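Local coordinates for protein transcriptional regulator, putative, Mar family (Thermotoga maritima, PDB 2ETH) that probably binds DNA as a MarR-family transcriptional regulator with a winged helix-turn-helix fold, at the interface of chains A and B. Sequence-based numbering; all coordinates share one arbitrary frame. Chains: chain A/B, transcriptional regulator, putative, Mar family.

The interface of chains A and B. Residues chain A 23, 26-27, 30; chain B 48, 67, 69.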
# COMPACT_ATOMS: atom_id res chain seq x y z
N PHE A 23 -10.19 0.68 1.34
CA PHE A 23 -9.40 1.66 2.14
C PHE A 23 -9.73 1.65 3.65
O PHE A 23 -8.84 1.68 4.50
CB PHE A 23 -9.58 3.07 1.57
CG PHE A 23 -8.69 4.10 2.19
CD1 PHE A 23 -7.40 4.28 1.74
CD2 PHE A 23 -9.14 4.88 3.24
CE1 PHE A 23 -6.57 5.23 2.33
CE2 PHE A 23 -8.30 5.84 3.83
CZ PHE A 23 -7.03 6.01 3.37
N VAL A 26 -8.08 -1.28 5.10
CA VAL A 26 -6.68 -0.94 5.34
C VAL A 26 -6.54 -0.04 6.58
O VAL A 26 -5.75 -0.33 7.48
CB VAL A 26 -6.03 -0.28 4.08
CG1 VAL A 26 -4.90 0.67 4.48
CG2 VAL A 26 -5.55 -1.35 3.12
N MSE A 27 -7.32 1.04 6.60
CA MSE A 27 -7.49 1.86 7.81
C MSE A 27 -7.63 1.03 9.09
O MSE A 27 -7.00 1.36 10.11
CB MSE A 27 -8.76 2.74 7.69
CG MSE A 27 -8.54 4.10 7.05
SE MSE A 27 -10.26 5.07 6.82
CE MSE A 27 -10.38 6.11 8.51
N SER A 30 -4.47 -0.52 9.63
CA SER A 30 -3.51 0.49 10.09
C SER A 30 -3.43 0.54 11.62
O SER A 30 -2.35 0.62 12.20
CB SER A 30 -3.89 1.87 9.60
OG SER A 30 -2.85 2.77 9.90
N TYR B 48 -1.75 8.18 1.87
CA TYR B 48 -2.76 7.67 2.77
C TYR B 48 -3.70 8.78 3.24
O TYR B 48 -4.88 8.53 3.35
CB TYR B 48 -2.05 7.03 3.95
CG TYR B 48 -2.89 6.27 4.93
CD1 TYR B 48 -3.79 5.27 4.51
CD2 TYR B 48 -2.75 6.48 6.32
CE1 TYR B 48 -4.55 4.53 5.46
CE2 TYR B 48 -3.52 5.72 7.26
CZ TYR B 48 -4.40 4.76 6.80
OH TYR B 48 -5.13 4.07 7.70
N PHE B 67 -7.22 10.09 12.41
CA PHE B 67 -7.17 9.07 11.36
C PHE B 67 -5.76 8.55 11.04
O PHE B 67 -5.54 7.38 10.75
CB PHE B 67 -7.75 9.68 10.09
CG PHE B 67 -7.22 9.08 8.83
CD1 PHE B 67 -7.83 7.98 8.26
CD2 PHE B 67 -6.09 9.62 8.23
CE1 PHE B 67 -7.34 7.44 7.11
CE2 PHE B 67 -5.59 9.07 7.07
CZ PHE B 67 -6.21 7.98 6.51
N SER B 69 -3.58 7.62 12.62
CA SER B 69 -3.13 7.13 13.94
C SER B 69 -1.94 7.95 14.40
O SER B 69 -1.06 7.40 15.06
CB SER B 69 -2.76 5.61 13.94
OG SER B 69 -3.07 4.88 12.74
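The CE1-CZ edge of A:Phe23 comes down obliquely on the CD1 side of B:Tyr48 where helix 15-30 of one subunit lies against helix 44-56 of the other, a small aromatic cluster within the two-fold dimer interface. MarR regulators typically work as dimers, and the patch shows how one long side chain can knit two chains together.

The aromatic contacts come first. CZ of A:Phe23 is 3.5 Å from CD1 of B:Tyr48. The same phenylalanine also touches B:Phe67, CE2 lying 3.8 Å from CE1. Within chain B, one edge of B:Phe67 leans over a face of B:Tyr48, with CZ 3.5 Å above the plane over the ring centre, and probably limits tilting towards that side. The tyrosine ring is slotted between A:Phe23 and B:Phe67 on one side and A:Val26 and A:Ser30 on the other.

Aliphatic and selenium contacts fill in around the rings. A:Val26 offers CG1, the methyl anti to its backbone N (chi1 152°), to B:Tyr48 CE1 at 4.0 Å. Selenomethionine A:Met27 brings its selenium to the edge of B:Phe67, in the ring plane, with SE 3.8 Å from CE1; its CG comes equally near that ring and the tyrosine oxygen.

Polar groups gather at the end of the tyrosine. Its phenol OH points at the helix surface between A:Met27 and A:Ser30. An alanine in place of B:Tyr48 is likely to leave A:Phe23 and A:Val26 without their aromatic partner and the B:Phe67 edge without the face beneath it. With OG anti to the backbone N (chi1 -171°), A:Ser30 directs its hydroxyl towards chain B, placing OG 3.4 Å from B:Tyr48 OH and 3.5 Å from B:Ser69 OG.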